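Local coordinates for protein 3-isopropylmalate dehydratase small subunit (Campylobacter jejuni, PDB 3Q3W) that serves as the small subunit of isopropylmalate isomerase, which interconverts 2-isopropylmalate and 3-isopropylmalate by way of 2-isopropylmaleate in leucine biosynthesis, at residues L151-F156 and F162-D167; V131-D136 and K158-S163; R50-D53 and L59-D62; K30-A35 and G42-H47; F112-L117 and D168-C173. All coordinates share one frame; numbering follows the deposited sequence. Where two conformers were deposited one is given.

Interaction 1: residues L151-F156 and F162-D167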
# COMPACT_ATOMS: atom_id res chain seq x y z
N LEU A 151 10.78 -12.75 5.36
CA LEU A 151 11.60 -13.94 5.49
C LEU A 151 10.81 -15.19 5.24
O LEU A 151 11.24 -16.05 4.49
CB LEU A 151 12.20 -14.06 6.88
CG LEU A 151 13.33 -13.10 7.18
CD1 LEU A 151 13.79 -13.30 8.63
CD2 LEU A 151 14.48 -13.31 6.21
N GLU A 152 9.65 -15.31 5.86
CA GLU A 152 8.85 -16.51 5.73
C GLU A 152 7.90 -16.42 4.58
O GLU A 152 7.29 -17.43 4.23
CB GLU A 152 8.07 -16.77 7.00
CG GLU A 152 8.92 -17.25 8.13
CD GLU A 152 8.13 -17.27 9.41
OE1 GLU A 152 6.89 -17.46 9.34
OE2 GLU A 152 8.75 -17.09 10.48
N LYS A 153 7.81 -15.24 3.98
CA LYS A 153 6.82 -14.92 2.96
C LYS A 153 5.42 -15.33 3.42
O LYS A 153 4.69 -16.07 2.74
CB LYS A 153 7.19 -15.52 1.60
CG LYS A 153 8.49 -14.97 1.01
CD LYS A 153 8.77 -15.47 -0.44
CE LYS A 153 9.47 -16.78 -0.49
NZ LYS A 153 9.96 -17.09 -1.89
N ARG A 154 5.08 -14.83 4.60
CA ARG A 154 3.76 -15.05 5.22
C ARG A 154 3.11 -13.73 5.77
O ARG A 154 3.81 -12.76 6.06
CB ARG A 154 3.88 -16.08 6.33
CG ARG A 154 4.29 -17.48 5.83
CD ARG A 154 4.30 -18.55 6.94
NE ARG A 154 4.03 -19.91 6.42
CZ ARG A 154 4.83 -20.61 5.63
NH1 ARG A 154 4.47 -21.84 5.24
NH2 ARG A 154 6.02 -20.12 5.22
N VAL A 155 1.78 -13.73 5.87
CA VAL A 155 0.97 -12.68 6.48
C VAL A 155 0.15 -13.28 7.61
O VAL A 155 -0.49 -14.36 7.45
CB VAL A 155 0.04 -12.03 5.44
CG1 VAL A 155 -0.91 -11.05 6.11
CG2 VAL A 155 0.87 -11.37 4.33
N PHE A 156 0.23 -12.65 8.78
CA PHE A 156 -0.37 -13.17 9.99
C PHE A 156 -1.44 -12.18 10.38
O PHE A 156 -1.13 -11.02 10.66
CB PHE A 156 0.67 -13.28 11.12
CG PHE A 156 1.87 -14.13 10.77
CD1 PHE A 156 1.92 -15.48 11.11
CD2 PHE A 156 2.97 -13.57 10.09
CE1 PHE A 156 3.02 -16.28 10.81
CE2 PHE A 156 4.09 -14.37 9.77
CZ PHE A 156 4.11 -15.74 10.13
N PHE A 162 -1.41 -16.58 5.71
CA PHE A 162 -1.47 -16.64 4.27
C PHE A 162 -0.04 -16.65 3.79
O PHE A 162 0.84 -16.04 4.43
CB PHE A 162 -2.20 -15.41 3.76
CG PHE A 162 -3.53 -15.20 4.41
CD1 PHE A 162 -4.70 -15.63 3.77
CD2 PHE A 162 -3.63 -14.61 5.67
CE1 PHE A 162 -5.95 -15.44 4.37
CE2 PHE A 162 -4.87 -14.42 6.29
CZ PHE A 162 -6.03 -14.84 5.64
N SER A 163 0.22 -17.36 2.70
CA SER A 163 1.56 -17.37 2.08
C SER A 163 1.54 -16.58 0.78
O SER A 163 0.51 -16.50 0.13
CB SER A 163 2.02 -18.81 1.81
OG SER A 163 1.19 -19.46 0.85
N PHE A 164 2.69 -16.02 0.40
CA PHE A 164 2.84 -15.29 -0.87
C PHE A 164 4.20 -15.51 -1.56
O PHE A 164 5.19 -15.90 -0.96
CB PHE A 164 2.56 -13.79 -0.66
CG PHE A 164 3.60 -13.06 0.19
CD1 PHE A 164 4.63 -12.35 -0.40
CD2 PHE A 164 3.52 -13.08 1.58
CE1 PHE A 164 5.59 -11.71 0.37
CE2 PHE A 164 4.48 -12.42 2.36
CZ PHE A 164 5.49 -11.73 1.75
N ASP A 165 4.23 -15.20 -2.84
CA ASP A 165 5.43 -15.31 -3.66
C ASP A 165 6.12 -13.98 -3.83
O ASP A 165 5.49 -12.94 -3.76
CB ASP A 165 5.05 -15.82 -5.06
CG ASP A 165 4.83 -17.30 -5.08
OD1 ASP A 165 5.61 -18.01 -4.40
OD2 ASP A 165 3.88 -17.75 -5.77
N LEU A 166 7.43 -14.01 -4.11
CA LEU A 166 8.13 -12.84 -4.58
C LEU A 166 9.45 -13.23 -5.21
O LEU A 166 10.21 -14.04 -4.64
CB LEU A 166 8.42 -11.85 -3.43
CG LEU A 166 8.68 -10.41 -3.87
CD1 LEU A 166 7.36 -9.72 -4.22
CD2 LEU A 166 9.40 -9.65 -2.77
N ASP A 167 9.72 -12.69 -6.39
CA ASP A 167 10.99 -12.89 -7.09
C ASP A 167 12.14 -12.81 -6.08
O ASP A 167 12.16 -11.88 -5.29
CB ASP A 167 11.08 -11.76 -8.13
CG ASP A 167 12.44 -11.61 -8.76
OD1 ASP A 167 12.71 -12.32 -9.75
OD2 ASP A 167 13.23 -10.74 -8.32
O HOH W 1 11.72 -15.14 -3.06
O HOH W 2 8.19 -16.70 -4.39
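Val-155 and Phe-162 form the hydrogen-bonded pair of an antiparallel beta hairpin, strands 154-157 and 160-163, at one end of the sheet. Val-155 N donates to Phe-162 O at 2.9 Å and Phe-162 N returns a bond to Val-155 O at 3.0 Å. The next pair, Arg-154 with Ser-163, is non-hydrogen-bonded. Beyond it, Phe-164 N reaches Lys-153 O at 3.1 Å. Lys-153 belongs to a G1 beta bulge in which it and Arg-154 both face Ser-149 of the neighbouring strand.

The aromatic contact rests on Phe-164. Its chi1 of 67° sets the ring between its own backbone N and carbonyl carbon, turned against the Lys-153 backbone, with Phe-164 CE2 close to Lys-153 C and Arg-154 N. There Lys-153 CB sits over the centre of one ring face, 4.1 Å from the centroid, in a CH-pi contact. Val-155 CG2 meets the same ring obliquely, while Val-155 CB packs on Phe-162 CB. Val-155 and the two phenylalanines are buried, and Leu-126 lies against both rings.

Past the strand ends, water takes over from direct bonding. The Lys-153 chain bends at chi3 (-86°) alongside residues 164-166, and NZ donates to a water. This water also accepts from Leu-166 N and donates to Asp-165 OD1 at 2.9 Å.

Interaction 2: residues V131-D136 and K158-S163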
# COMPACT_ATOMS: atom_id res chain seq x y z
N VAL A 131 -8.00 -12.29 0.06
CA VAL A 131 -8.19 -10.83 0.18
C VAL A 131 -9.59 -10.50 0.76
O VAL A 131 -9.72 -9.65 1.62
CB VAL A 131 -8.01 -10.10 -1.18
CG1 VAL A 131 -8.27 -8.60 -1.02
CG2 VAL A 131 -6.61 -10.33 -1.77
N LEU A 132 -10.60 -11.24 0.31
CA LEU A 132 -12.00 -10.95 0.64
C LEU A 132 -12.25 -11.22 2.10
O LEU A 132 -12.94 -10.46 2.81
CB LEU A 132 -12.90 -11.82 -0.24
CG LEU A 132 -13.92 -11.07 -1.09
CD1 LEU A 132 -13.46 -9.66 -1.40
CD2 LEU A 132 -14.22 -11.88 -2.37
N GLU A 133 -11.66 -12.33 2.54
CA GLU A 133 -11.66 -12.76 3.93
C GLU A 133 -10.96 -11.76 4.83
O GLU A 133 -11.45 -11.45 5.89
CB GLU A 133 -10.99 -14.13 4.01
CG GLU A 133 -10.65 -14.69 5.38
CD GLU A 133 -10.19 -16.16 5.31
OE1 GLU A 133 -9.77 -16.62 4.24
OE2 GLU A 133 -10.23 -16.86 6.34
N ILE A 134 -9.76 -11.34 4.44
CA ILE A 134 -9.00 -10.28 5.19
C ILE A 134 -9.82 -9.02 5.43
O ILE A 134 -9.94 -8.61 6.55
CB ILE A 134 -7.68 -9.94 4.48
CG1 ILE A 134 -6.67 -11.04 4.76
CG2 ILE A 134 -7.11 -8.64 4.94
CD1 ILE A 134 -5.57 -11.09 3.76
N VAL A 135 -10.37 -8.46 4.36
CA VAL A 135 -11.15 -7.27 4.40
C VAL A 135 -12.30 -7.42 5.35
O VAL A 135 -12.45 -6.58 6.25
CB VAL A 135 -11.69 -6.91 3.03
CG1 VAL A 135 -12.78 -5.80 3.17
CG2 VAL A 135 -10.55 -6.45 2.11
N ASP A 136 -13.05 -8.53 5.25
CA ASP A 136 -14.23 -8.72 6.08
C ASP A 136 -13.84 -8.70 7.55
O ASP A 136 -14.43 -8.01 8.37
CB ASP A 136 -14.93 -10.04 5.82
CG ASP A 136 -16.12 -10.21 6.72
OD1 ASP A 136 -16.06 -11.05 7.65
OD2 ASP A 136 -17.07 -9.45 6.54
N LYS A 158 -4.67 -12.23 13.04
CA LYS A 158 -5.37 -12.98 14.08
C LYS A 158 -4.63 -14.31 14.13
O LYS A 158 -3.40 -14.30 14.22
CB LYS A 158 -6.87 -13.12 13.76
CG LYS A 158 -7.60 -11.81 13.60
CD LYS A 158 -7.43 -10.99 14.84
CE LYS A 158 -8.45 -9.90 14.98
NZ LYS A 158 -7.69 -8.70 15.41
N ASP A 159 -5.37 -15.42 14.04
CA ASP A 159 -4.78 -16.76 13.98
C ASP A 159 -4.63 -17.35 12.56
O ASP A 159 -4.18 -18.51 12.42
CB ASP A 159 -5.61 -17.71 14.84
CG ASP A 159 -5.31 -17.58 16.33
OD1 ASP A 159 -5.44 -18.60 17.05
OD2 ASP A 159 -4.97 -16.45 16.78
N LYS A 160 -4.99 -16.58 11.53
CA LYS A 160 -4.89 -17.02 10.14
C LYS A 160 -3.59 -16.64 9.45
O LYS A 160 -3.07 -15.57 9.68
CB LYS A 160 -6.02 -16.44 9.31
CG LYS A 160 -7.37 -16.67 9.88
CD LYS A 160 -8.42 -16.01 9.02
CE LYS A 160 -9.81 -16.42 9.49
NZ LYS A 160 -10.78 -15.39 9.06
N ILE A 161 -3.08 -17.53 8.60
CA ILE A 161 -1.78 -17.36 7.95
C ILE A 161 -1.96 -17.51 6.47
O ILE A 161 -2.59 -18.45 6.01
CB ILE A 161 -0.74 -18.40 8.43
CG1 ILE A 161 -0.62 -18.40 9.96
CG2 ILE A 161 0.60 -18.10 7.83
CD1 ILE A 161 0.32 -19.49 10.51
N PHE A 162 -1.41 -16.58 5.71
CA PHE A 162 -1.47 -16.64 4.27
C PHE A 162 -0.04 -16.65 3.79
O PHE A 162 0.84 -16.04 4.43
CB PHE A 162 -2.20 -15.41 3.76
CG PHE A 162 -3.53 -15.20 4.41
CD1 PHE A 162 -4.70 -15.63 3.77
CD2 PHE A 162 -3.63 -14.61 5.67
CE1 PHE A 162 -5.95 -15.44 4.37
CE2 PHE A 162 -4.87 -14.42 6.29
CZ PHE A 162 -6.03 -14.84 5.64
N SER A 163 0.22 -17.36 2.70
CA SER A 163 1.56 -17.37 2.08
C SER A 163 1.54 -16.58 0.78
O SER A 163 0.51 -16.50 0.13
CB SER A 163 2.02 -18.81 1.81
OG SER A 163 1.19 -19.46 0.85
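The Phe-162 ring carries Ile-134 CD1 over the centre of one face, 4.2 Å from its centroid and almost on the ring normal, a CH-pi contact. At its edge, close to the ring plane, lies Glu-133 OE1, 4.0 Å from Phe-162 CE1. The carboxylate stands almost perpendicular to the ring, their planes 86° apart. The Ile-134 chain runs antiparallel to the Phe-162 side chain, and Ile-134 CG1 lies 4.0 Å from Phe-162 CZ. Leu-126 packs on Ile-134 beside this buried pair.

Outside the apolar patch, Glu-133 and Lys-160 reach toward each other and meet in a salt bridge. Glu-133 has CG anti to its backbone N (chi1 169°) and an extended chain, which carries the carboxylate out from the helix to the strand. Its OE2 lies 3.1 Å from Lys-160 NZ, although the hydrogen bond within the ion pair is weak. The carboxylate thus turns one oxygen to the lysine and the other to the phenylalanine edge.

The axes of 131-136 and 160-163 approach to 11.1 Å at an angle of 144°, so the two run roughly antiparallel. This is helix-on-sheet packing in an alpha/beta fold: helix 128-140 packs on the mixed sheet, here against 160-163, one of its two outermost strands.

Interaction 3: residues R50-D53 and L59-D62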
# COMPACT_ATOMS: atom_id res chain seq x y z
N ARG A 50 -9.83 11.36 -0.73
CA ARG A 50 -9.49 11.69 0.67
C ARG A 50 -9.99 13.02 1.14
O ARG A 50 -10.32 13.16 2.28
CB ARG A 50 -7.98 11.54 0.87
CG ARG A 50 -7.31 12.05 2.15
CD ARG A 50 -5.82 11.84 1.97
NE ARG A 50 -5.03 12.24 3.11
CZ ARG A 50 -3.70 12.21 3.17
NH1 ARG A 50 -3.00 11.80 2.11
NH2 ARG A 50 -3.08 12.58 4.29
N TYR A 51 -10.13 13.97 0.24
CA TYR A 51 -10.49 15.34 0.56
C TYR A 51 -11.78 15.72 -0.16
O TYR A 51 -11.99 15.35 -1.30
CB TYR A 51 -9.36 16.30 0.09
CG TYR A 51 -8.02 16.04 0.71
CD1 TYR A 51 -7.83 16.23 2.07
CD2 TYR A 51 -6.93 15.64 -0.05
CE1 TYR A 51 -6.63 15.98 2.65
CE2 TYR A 51 -5.72 15.38 0.54
CZ TYR A 51 -5.58 15.57 1.90
OH TYR A 51 -4.36 15.35 2.52
N LEU A 52 -12.63 16.46 0.52
CA LEU A 52 -13.85 17.01 -0.05
C LEU A 52 -13.61 18.39 -0.69
O LEU A 52 -14.39 18.82 -1.56
CB LEU A 52 -14.93 17.15 1.01
CG LEU A 52 -15.37 15.88 1.77
CD1 LEU A 52 -16.38 16.27 2.88
CD2 LEU A 52 -15.94 14.94 0.78
N ASP A 53 -12.58 19.10 -0.23
CA ASP A 53 -12.28 20.46 -0.77
C ASP A 53 -11.14 20.40 -1.78
O ASP A 53 -10.70 19.33 -2.14
CB ASP A 53 -11.97 21.44 0.40
CG ASP A 53 -10.62 21.15 1.07
OD1 ASP A 53 -10.38 19.97 1.37
OD2 ASP A 53 -9.82 22.10 1.29
N LEU A 59 -11.62 16.57 5.28
CA LEU A 59 -11.51 15.17 5.03
C LEU A 59 -12.85 14.55 4.58
O LEU A 59 -13.93 14.81 5.17
CB LEU A 59 -11.04 14.44 6.28
CG LEU A 59 -9.68 14.80 6.89
CD1 LEU A 59 -9.35 13.84 8.12
CD2 LEU A 59 -8.58 14.73 5.84
N ASN A 60 -12.77 13.72 3.57
CA ASN A 60 -13.89 12.80 3.26
C ASN A 60 -13.91 11.66 4.30
O ASN A 60 -13.17 10.69 4.16
CB ASN A 60 -13.76 12.23 1.83
CG ASN A 60 -14.98 11.37 1.38
OD1 ASN A 60 -15.83 10.94 2.20
ND2 ASN A 60 -15.08 11.16 0.08
N MSE A 61 -14.76 11.76 5.33
CA MSE A 61 -14.84 10.68 6.34
C MSE A 61 -15.38 9.33 5.86
O MSE A 61 -15.29 8.35 6.58
CB MSE A 61 -15.58 11.11 7.59
CG MSE A 61 -14.99 12.35 8.28
SE MSE A 61 -13.14 11.97 8.80
CE MSE A 61 -13.40 10.64 10.09
N ASP A 62 -15.89 9.25 4.64
CA ASP A 62 -16.24 7.95 4.07
C ASP A 62 -15.05 7.22 3.47
O ASP A 62 -15.20 6.09 3.04
CB ASP A 62 -17.33 8.08 2.98
CG ASP A 62 -18.16 6.81 2.82
OD1 ASP A 62 -18.36 6.08 3.82
OD2 ASP A 62 -18.62 6.55 1.71
O HOH W 3 -13.60 13.09 -1.78
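Arg-50 O is gripped by two donors, the backbone N of Asn-60 at 2.8 Å and Asn-66 ND2. The bond from Asn-60 accompanies a single beta-type bridge between Tyr-51 and Leu-59, which closes a surface loop just after helix 47-50. Leu-52 and Val-58 add further backbone bonding inside the loop.

On one side of the bridge, Leu-59 CD2 touches the Tyr-51 ring obliquely, 3.9 Å from Tyr-51 CE1. Arg-50 CG covers the centre of one face of that ring, and Tyr-51 OH lies over the guanidinium of Arg-50. Both polar ends are anchored in the preceding loop, Tyr-51 OH on Lys-43 O and Arg-50 NH1 on Gly-42 O and Leu-45 O.

On the other side, the Leu-52 and Asn-60 side chains lie nearly perpendicular, and Leu-52 CD2 rests 3.6 Å from Asn-60 CB. The Asn-60 amide is used at both ends. Its ND2 donates to a water that in turn donates to Tyr-51 O, joining the two segments a second time. Its OD1 closes an Asx turn by accepting the backbone N of Asp-62 at 3.0 Å.

Interaction 4: residues K30-A35 and G42-H47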
# COMPACT_ATOMS: atom_id res chain seq x y z
N LYS A 30 -2.17 14.39 -11.10
CA LYS A 30 -1.14 14.93 -11.98
C LYS A 30 -0.62 16.29 -11.55
O LYS A 30 0.52 16.61 -11.84
CB LYS A 30 -1.65 15.05 -13.42
CG LYS A 30 -1.99 13.75 -14.11
CD LYS A 30 -2.70 14.08 -15.44
CE LYS A 30 -2.83 12.89 -16.41
NZ LYS A 30 -1.54 12.19 -16.65
N GLN A 31 -1.44 17.10 -10.89
CA GLN A 31 -1.01 18.41 -10.38
C GLN A 31 0.12 18.41 -9.30
O GLN A 31 0.76 19.42 -9.06
CB GLN A 31 -2.22 19.24 -9.87
CG GLN A 31 -2.97 18.72 -8.68
CD GLN A 31 -4.17 17.86 -9.03
OE1 GLN A 31 -4.14 17.15 -10.02
NE2 GLN A 31 -5.22 17.89 -8.20
N PHE A 32 0.40 17.25 -8.73
CA PHE A 32 1.43 17.12 -7.68
C PHE A 32 2.71 16.42 -8.11
O PHE A 32 3.52 16.04 -7.26
CB PHE A 32 0.85 16.32 -6.52
CG PHE A 32 -0.40 16.93 -5.95
CD1 PHE A 32 -0.38 18.19 -5.40
CD2 PHE A 32 -1.61 16.27 -6.01
CE1 PHE A 32 -1.57 18.77 -4.87
CE2 PHE A 32 -2.77 16.85 -5.50
CZ PHE A 32 -2.76 18.07 -4.95
N LEU A 33 2.87 16.14 -9.38
CA LEU A 33 3.97 15.28 -9.83
C LEU A 33 5.25 16.06 -10.08
O LEU A 33 5.89 16.01 -11.15
CB LEU A 33 3.55 14.46 -11.05
CG LEU A 33 2.26 13.67 -10.96
CD1 LEU A 33 2.11 12.92 -12.30
CD2 LEU A 33 2.31 12.71 -9.74
N LEU A 34 5.61 16.80 -9.05
CA LEU A 34 6.78 17.64 -9.07
C LEU A 34 8.03 16.76 -9.20
O LEU A 34 8.12 15.67 -8.60
CB LEU A 34 6.80 18.51 -7.83
CG LEU A 34 5.79 19.67 -7.82
CD1 LEU A 34 5.75 20.28 -6.46
CD2 LEU A 34 6.18 20.72 -8.81
N ALA A 35 8.93 17.21 -10.07
CA ALA A 35 10.09 16.43 -10.44
C ALA A 35 11.05 16.38 -9.27
O ALA A 35 11.78 15.40 -9.09
CB ALA A 35 10.77 17.05 -11.68
N GLY A 42 3.20 12.50 0.69
CA GLY A 42 2.20 11.75 1.44
C GLY A 42 0.89 12.49 1.59
O GLY A 42 -0.16 11.90 1.66
N LYS A 43 0.95 13.80 1.73
CA LYS A 43 -0.28 14.59 1.89
C LYS A 43 -1.22 14.50 0.70
O LYS A 43 -2.44 14.73 0.84
CB LYS A 43 0.07 16.04 2.20
CG LYS A 43 -1.09 16.95 2.47
CD LYS A 43 -0.61 18.41 2.84
CE LYS A 43 -1.82 19.29 3.25
NZ LYS A 43 -1.43 20.54 3.98
N HIS A 44 -0.68 14.16 -0.47
CA HIS A 44 -1.46 14.07 -1.69
C HIS A 44 -1.95 12.67 -1.98
O HIS A 44 -2.65 12.46 -2.93
CB HIS A 44 -0.60 14.54 -2.83
CG HIS A 44 0.06 15.83 -2.55
ND1 HIS A 44 -0.61 16.90 -2.00
CD2 HIS A 44 1.35 16.23 -2.71
CE1 HIS A 44 0.23 17.91 -1.86
NE2 HIS A 44 1.42 17.53 -2.26
N LEU A 45 -1.59 11.70 -1.16
CA LEU A 45 -2.00 10.38 -1.43
C LEU A 45 -3.51 10.31 -1.40
O LEU A 45 -4.13 10.79 -0.46
CB LEU A 45 -1.42 9.43 -0.38
CG LEU A 45 -1.85 7.99 -0.49
CD1 LEU A 45 -1.22 7.31 -1.71
CD2 LEU A 45 -1.45 7.27 0.82
N PHE A 46 -4.06 9.60 -2.37
CA PHE A 46 -5.50 9.37 -2.50
C PHE A 46 -6.34 10.64 -2.49
O PHE A 46 -7.51 10.64 -2.10
CB PHE A 46 -5.98 8.33 -1.45
CG PHE A 46 -5.46 6.96 -1.68
CD1 PHE A 46 -5.66 6.33 -2.89
CD2 PHE A 46 -4.81 6.26 -0.68
CE1 PHE A 46 -5.17 5.01 -3.13
CE2 PHE A 46 -4.33 4.98 -0.90
CZ PHE A 46 -4.55 4.35 -2.14
N HIS A 47 -5.76 11.70 -3.01
CA HIS A 47 -6.35 13.04 -2.93
C HIS A 47 -7.85 13.12 -3.23
O HIS A 47 -8.60 13.71 -2.45
CB HIS A 47 -5.60 13.95 -3.90
CG HIS A 47 -6.15 15.33 -3.99
ND1 HIS A 47 -7.19 15.66 -4.83
CD2 HIS A 47 -5.80 16.46 -3.34
CE1 HIS A 47 -7.42 16.96 -4.73
NE2 HIS A 47 -6.59 17.47 -3.84
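Phe-32 and His-44 share a first torsion (chi1 -58° in Phe-32) that leaves each CG beside its backbone N and directs both rings toward the other segment, where they stack between the 3-10 segments 30-32 and 42-44. With His-47 they form an aromatic cluster joining the loop after helix 24-27 to the start of helix 47-50. Phe-32 and His-44 make an offset stack, centroids 3.8 Å apart and planes within 5° of parallel; His-44 CB extends the overlap as a CH-pi contact on the same phenyl ring.

The opposite face of Phe-32 is covered by CG of its neighbour Gln-31, so the ring is sandwiched. His-44 ND1, which lies over the phenyl face toward its rim, is hydrogen-bonded to Glu-56 OE2, a bond that would fix the rotation of the imidazole.

His-47 comes in obliquely, its plane turned 53° from that of Phe-32. Gln-31 NE2 lies over the imidazole face, and Phe-32 CE2 approaches that ring most closely at His-47 CD2, 3.7 Å away.

Interaction 5: residues F112-L117 and D168-C173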
# COMPACT_ATOMS: atom_id res chain seq x y z
N PHE A 112 3.42 -0.67 -11.87
CA PHE A 112 3.42 -0.17 -10.51
C PHE A 112 4.12 -1.14 -9.59
O PHE A 112 4.89 -0.73 -8.69
CB PHE A 112 1.97 0.07 -10.04
CG PHE A 112 1.86 0.32 -8.59
CD1 PHE A 112 2.03 1.59 -8.09
CD2 PHE A 112 1.65 -0.75 -7.69
CE1 PHE A 112 1.91 1.84 -6.74
CE2 PHE A 112 1.56 -0.51 -6.32
CZ PHE A 112 1.71 0.78 -5.84
N LYS A 113 3.87 -2.44 -9.79
CA LYS A 113 4.49 -3.43 -8.92
C LYS A 113 6.03 -3.25 -8.91
O LYS A 113 6.64 -3.24 -7.83
CB LYS A 113 4.13 -4.90 -9.32
CG LYS A 113 4.67 -5.87 -8.25
CD LYS A 113 4.81 -7.32 -8.68
CE LYS A 113 3.50 -7.94 -8.99
NZ LYS A 113 3.83 -9.32 -9.43
N ASN A 114 6.63 -3.13 -10.09
CA ASN A 114 8.08 -3.07 -10.19
C ASN A 114 8.61 -1.78 -9.57
O ASN A 114 9.57 -1.79 -8.84
CB ASN A 114 8.52 -3.16 -11.63
CG ASN A 114 10.01 -3.38 -11.76
OD1 ASN A 114 10.71 -2.50 -12.23
ND2 ASN A 114 10.51 -4.56 -11.36
N ASN A 115 7.91 -0.67 -9.82
CA ASN A 115 8.27 0.59 -9.19
C ASN A 115 8.12 0.56 -7.71
O ASN A 115 8.94 1.15 -6.99
CB ASN A 115 7.42 1.72 -9.75
CG ASN A 115 7.75 2.01 -11.20
OD1 ASN A 115 8.86 1.70 -11.67
ND2 ASN A 115 6.78 2.57 -11.92
N ALA A 116 7.06 -0.10 -7.23
CA ALA A 116 6.84 -0.12 -5.80
C ALA A 116 7.94 -0.92 -5.13
O ALA A 116 8.50 -0.49 -4.11
CB ALA A 116 5.46 -0.69 -5.46
N LEU A 117 8.23 -2.09 -5.67
CA LEU A 117 9.26 -2.98 -5.16
C LEU A 117 10.61 -2.29 -5.20
O LEU A 117 11.39 -2.39 -4.25
CB LEU A 117 9.32 -4.29 -5.96
CG LEU A 117 8.11 -5.18 -5.68
CD1 LEU A 117 8.09 -6.37 -6.68
CD2 LEU A 117 8.09 -5.66 -4.19
N ASP A 168 13.12 -13.73 -6.11
CA ASP A 168 14.21 -13.72 -5.13
C ASP A 168 15.03 -12.43 -5.13
O ASP A 168 15.51 -11.98 -4.08
CB ASP A 168 15.18 -14.89 -5.34
CG ASP A 168 14.66 -16.22 -4.79
OD1 ASP A 168 13.91 -16.28 -3.80
OD2 ASP A 168 15.07 -17.24 -5.35
N PHE A 169 15.21 -11.83 -6.30
CA PHE A 169 16.02 -10.64 -6.41
C PHE A 169 15.34 -9.48 -5.70
O PHE A 169 15.98 -8.79 -4.90
CB PHE A 169 16.32 -10.30 -7.87
CG PHE A 169 17.03 -9.01 -8.04
CD1 PHE A 169 18.30 -8.84 -7.53
CD2 PHE A 169 16.42 -7.96 -8.70
CE1 PHE A 169 18.97 -7.64 -7.67
CE2 PHE A 169 17.06 -6.78 -8.88
CZ PHE A 169 18.35 -6.59 -8.37
N HIS A 170 14.05 -9.28 -5.97
CA HIS A 170 13.28 -8.21 -5.29
C HIS A 170 13.29 -8.44 -3.79
O HIS A 170 13.41 -7.50 -3.02
CB HIS A 170 11.84 -8.15 -5.78
CG HIS A 170 11.71 -7.58 -7.14
ND1 HIS A 170 12.39 -6.45 -7.54
CD2 HIS A 170 10.97 -7.97 -8.21
CE1 HIS A 170 12.09 -6.17 -8.79
NE2 HIS A 170 11.22 -7.08 -9.22
N ARG A 171 13.17 -9.71 -3.39
CA ARG A 171 13.08 -10.05 -1.98
C ARG A 171 14.36 -9.74 -1.28
O ARG A 171 14.33 -9.14 -0.22
CB ARG A 171 12.73 -11.51 -1.78
CG ARG A 171 12.96 -12.05 -0.36
CD ARG A 171 12.14 -13.33 -0.17
NE ARG A 171 12.40 -14.08 1.06
CZ ARG A 171 13.37 -14.97 1.24
NH1 ARG A 171 14.27 -15.22 0.30
NH2 ARG A 171 13.45 -15.62 2.40
N ILE A 172 15.48 -10.13 -1.86
CA ILE A 172 16.74 -9.89 -1.18
C ILE A 172 17.05 -8.41 -1.11
O ILE A 172 17.59 -7.98 -0.11
CB ILE A 172 17.92 -10.71 -1.75
CG1 ILE A 172 19.07 -10.81 -0.72
CG2 ILE A 172 18.45 -10.13 -3.08
CD1 ILE A 172 18.78 -11.58 0.67
N CYS A 173 16.74 -7.65 -2.17
CA CYS A 173 16.83 -6.18 -2.10
C CYS A 173 16.04 -5.63 -0.91
O CYS A 173 16.59 -4.88 -0.14
CB CYS A 173 16.41 -5.52 -3.42
SG CYS A 173 17.55 -5.85 -4.82
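Leu-117 and His-170 make the apolar part of a small contact between two helices. Leu-117 CD1 lies over one face of the imidazole, displaced toward the rim, and makes a CH-pi contact 4.0 Å from the centroid and 25° off the normal. Its closest ring atom is His-170 CD2, at 3.6 Å. The leucine chain runs roughly square to that of the histidine. His-170 has CG anti to the carbonyl carbon (chi1 -73°), which sends the ring across to helix 110-118, where it makes the largest share of the contact.

At the ring edge the neighbour is an amide. Asn-114, one helical turn before Leu-117, brings ND2 near the imidazole plane, 3.4 Å from both NE2 and CE1 of His-170. The amide and ring planes are 67° apart. His-170 ND1, at the other nitrogen position, is buried by the contact and has no polar partner in the model; Leu-117 CB is 4.1 Å from it. Leucine and asparagine thus meet different parts of one ring, a methyl over its face and an amide nitrogen at its edge.

Behind the contact, Leu-117 packs on Thr-123 of strand 122-125, an outermost strand of the sheet, while His-170 also touches Ile-181 near the chain's end. Asp-167 OD2 caps the backbone N of His-170 at the start of helix 168-176, so the contact joins helix 110-118 to the first turn of the last helix.

In the fold
Along the chain interaction 4 comes first and interaction 3 second, both within the part related to the aconitase C-terminal domain; their centres are about 15 Å apart and they touch where residues 50 and 51 bond to the 42-47 loop. Interactions 1 and 2 share Phe-162 and strand 160-163, so the hairpin at the edge of the sheet is held both to itself and to helix 128-140. Interaction 5 spans them in sequence, its centre about 14 Å from that of interaction 1, with Leu-151 O probably bonded to Arg-171 NH2. Interactions 1 and 3 lie about 34 Å apart between centres, on opposite sides of the chain's centre. Interactions 3 and 4 join loop segments in the first third of the chain; 1, 2 and 5 involve its C-terminal hairpin and helix.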